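Local atomic coordinates of tripartite terminase subunit 3 (Human herpesvirus 5, PDB entry 3N4P), a protein that probably supplies the nuclease of the tripartite terminase, the motor that cuts viral genomic DNA and drives it through the portal into empty capsids. Residues A189-Q194 and A264-D269. Residues are numbered along the deposited sequence; the frame is centred on the assembly and turned at random.
Sequences ALAVEQ and ATYLCD
Tyr266 lays one face of its ring against the methyl group of Ala191, and this CH-pi contact is the main one between 189-194 and 264-269. Ala191 CB stands 3.7 Å from the Tyr266 ring centroid, 23° off the ring normal. Ala191 CB lies 3.5 Å from Tyr266 CG, displaced toward the CG-CD1 side, so the small residue brings the ring close to the helix backbone. With CG anti to the backbone N (chi1 -174°), the tyrosine reaches across to helix 187-200 and runs along it to Leu190.

The apolar contact continues there, Leu190 CB approaching Tyr266 CE1 at 4.1 Å. Leu190 CD1 lies 3.6 Å from Tyr266 OH, in van der Waals contact. At the tyrosine's backbone end, the extended Gln194 chain brings Gln194 OE1 to 3.8 Å from Tyr266 CA, at the ring edge beside CD1, amide and ring planes 63° apart; this too is van der Waals contact.

Residues 189-194 belong to the region needed for UL56 interaction and DNA packaging. Ala191 also touches Ile262 and Met263 of helix 256-267, and His272 meets the Tyr266 ring. Behind this, Ala264 and Thr265 pack on Val85 of strand 80-88, linking helix 187-200 through helix 256-267 to the nuclease domain's central sheet.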
ATOM      1  N   ALA B 189      24.351  15.467   5.099  1.00 78.41           N
ATOM      2  CA  ALA B 189      24.934  14.289   4.438  1.00 77.48           C
ATOM      3  C   ALA B 189      24.451  13.004   5.138  1.00 75.50           C
ATOM      4  O   ALA B 189      23.918  12.129   4.502  1.00 71.84           O
ATOM      5  CB  ALA B 189      26.392  14.383   4.374  1.00 82.04           C
ATOM      6  N   LEU B 190      24.550  12.936   6.466  1.00 77.10           N
ATOM      7  CA  LEU B 190      24.058  11.745   7.203  1.00 75.67           C
ATOM      8  C   LEU B 190      22.588  11.412   6.867  1.00 69.35           C
ATOM      9  O   LEU B 190      22.228  10.249   6.567  1.00 66.48           O
ATOM     10  CB  LEU B 190      24.190  11.956   8.716  1.00 77.08           C
ATOM     11  CG  LEU B 190      25.546  12.367   9.263  1.00 84.76           C
ATOM     12  CD1 LEU B 190      25.588  12.329  10.806  1.00 86.33           C
ATOM     13  CD2 LEU B 190      26.644  11.499   8.651  1.00 84.30           C
ATOM     14  N   ALA B 191      21.756  12.451   6.940  1.00 64.34           N
ATOM     15  CA  ALA B 191      20.340  12.350   6.587  1.00 61.81           C
ATOM     16  C   ALA B 191      20.095  11.842   5.163  1.00 60.14           C
ATOM     17  O   ALA B 191      19.394  10.861   4.979  1.00 58.91           O
ATOM     18  CB  ALA B 191      19.539  13.726   6.906  1.00 57.76           C
ATOM     19  N   VAL B 192      20.752  12.427   4.169  1.00 62.57           N
ATOM     20  CA  VAL B 192      20.576  11.975   2.791  1.00 62.50           C
ATOM     21  C   VAL B 192      20.971  10.507   2.665  1.00 65.09           C
ATOM     22  O   VAL B 192      20.176   9.642   2.211  1.00 63.43           O
ATOM     23  CB  VAL B 192      21.333  12.915   1.820  1.00 63.68           C
ATOM     24  CG1 VAL B 192      21.626  12.237   0.491  1.00 65.81           C
ATOM     25  CG2 VAL B 192      20.482  14.167   1.593  1.00 66.32           C
ATOM     26  N   GLU B 193      22.193  10.215   3.097  1.00 67.97           N
ATOM     27  CA  GLU B 193      22.709   8.868   3.042  1.00 70.69           C
ATOM     28  C   GLU B 193      21.862   7.860   3.829  1.00 68.02           C
ATOM     29  O   GLU B 193      21.660   6.757   3.371  1.00 67.72           O
ATOM     30  CB  GLU B 193      24.160   8.877   3.508  1.00 74.86           C
ATOM     31  CG  GLU B 193      24.760   7.541   3.565  1.00 84.69           C
ATOM     32  CD  GLU B 193      25.368   7.062   2.238  1.00 93.49           C
ATOM     33  OE1 GLU B 193      24.741   6.208   1.542  1.00 92.51           O
ATOM     34  OE2 GLU B 193      26.479   7.541   1.908  1.00101.06           O
ATOM     35  N   GLN B 194      21.400   8.214   5.015  1.00 67.37           N
ATOM     36  CA  GLN B 194      20.442   7.363   5.744  1.00 67.33           C
ATOM     37  C   GLN B 194      19.073   7.143   5.003  1.00 62.40           C
ATOM     38  O   GLN B 194      18.520   6.038   4.986  1.00 59.39           O
ATOM     39  CB  GLN B 194      20.147   7.930   7.166  1.00 68.81           C
ATOM     40  CG  GLN B 194      19.089   7.060   7.884  1.00 72.47           C
ATOM     41  CD  GLN B 194      18.426   7.675   9.091  1.00 79.70           C
ATOM     42  OE1 GLN B 194      17.455   8.466   8.985  1.00 78.47           O
ATOM     43  NE2 GLN B 194      18.909   7.278  10.256  1.00 82.04           N
ATOM     44  N   ALA B 264      12.568  15.217   8.171  1.00 52.60           N
ATOM     45  CA  ALA B 264      11.609  14.748   9.161  1.00 53.73           C
ATOM     46  C   ALA B 264      11.962  13.312   9.569  1.00 55.32           C
ATOM     47  O   ALA B 264      11.932  12.988  10.758  1.00 58.19           O
ATOM     48  CB  ALA B 264      10.166  14.852   8.648  1.00 48.67           C
ATOM     49  N   THR B 265      12.288  12.457   8.608  1.00 55.87           N
ATOM     50  CA  THR B 265      12.599  11.057   8.932  1.00 57.95           C
ATOM     51  C   THR B 265      13.846  10.958   9.812  1.00 62.68           C
ATOM     52  O   THR B 265      13.836  10.268  10.824  1.00 65.90           O
ATOM     53  CB  THR B 265      12.692  10.166   7.652  1.00 57.37           C
ATOM     54  OG1 THR B 265      13.742  10.630   6.784  1.00 57.04           O
ATOM     55  CG2 THR B 265      11.391  10.251   6.875  1.00 53.81           C
ATOM     56  N   TYR B 266      14.890  11.694   9.455  1.00 64.10           N
ATOM     57  CA  TYR B 266      16.098  11.820  10.226  1.00 67.82           C
ATOM     58  C   TYR B 266      15.905  12.301  11.691  1.00 70.46           C
ATOM     59  O   TYR B 266      16.521  11.738  12.624  1.00 70.66           O
ATOM     60  CB  TYR B 266      17.001  12.796   9.500  1.00 69.21           C
ATOM     61  CG  TYR B 266      18.375  12.953  10.075  1.00 76.39           C
ATOM     62  CD1 TYR B 266      19.296  11.882  10.025  1.00 82.74           C
ATOM     63  CD2 TYR B 266      18.786  14.176  10.629  1.00 80.70           C
ATOM     64  CE1 TYR B 266      20.567  11.999  10.528  1.00 88.58           C
ATOM     65  CE2 TYR B 266      20.091  14.315  11.130  1.00 88.89           C
ATOM     66  CZ  TYR B 266      20.965  13.209  11.082  1.00 93.23           C
ATOM     67  OH  TYR B 266      22.251  13.291  11.562  1.00103.02           O
ATOM     68  N   LEU B 267      15.088  13.340  11.919  1.00 68.12           N
ATOM     69  CA  LEU B 267      14.991  13.802  13.281  1.00 71.13           C
ATOM     70  C   LEU B 267      14.072  12.909  14.102  1.00 72.04           C
ATOM     71  O   LEU B 267      13.946  13.118  15.286  1.00 74.92           O
ATOM     72  CB  LEU B 267      14.557  15.247  13.388  1.00 70.46           C
ATOM     73  CG  LEU B 267      15.293  16.556  13.086  1.00 72.38           C
ATOM     74  CD1 LEU B 267      16.826  16.508  12.973  1.00 76.82           C
ATOM     75  CD2 LEU B 267      14.679  17.226  11.922  1.00 68.16           C
ATOM     76  N   CYS B 268      13.417  11.932  13.481  1.00 72.32           N
ATOM     77  CA  CYS B 268      12.811  10.805  14.237  1.00 75.57           C
ATOM     78  C   CYS B 268      13.689  10.121  15.329  1.00 79.34           C
ATOM     79  O   CYS B 268      13.164   9.800  16.399  1.00 82.06           O
ATOM     80  CB  CYS B 268      12.233   9.710  13.318  1.00 72.97           C
ATOM     81  SG  CYS B 268      10.412   9.718  12.999  1.00 75.57           S
ATOM     82  N   ASP B 269      14.990   9.884  15.114  1.00 81.75           N
ATOM     83  CA  ASP B 269      15.747   9.128  16.140  1.00 85.29           C
ATOM     84  C   ASP B 269      15.954   9.851  17.484  1.00 87.58           C
ATOM     85  O   ASP B 269      15.896  11.052  17.556  1.00 86.39           O
ATOM     86  CB  ASP B 269      17.083   8.608  15.654  1.00 86.84           C
ATOM     87  CG  ASP B 269      17.602   7.454  16.546  1.00 91.89           C
ATOM     88  OD1 ASP B 269      17.022   6.347  16.445  1.00 92.91           O
ATOM     89  OD2 ASP B 269      18.540   7.656  17.377  1.00 94.16           O
TER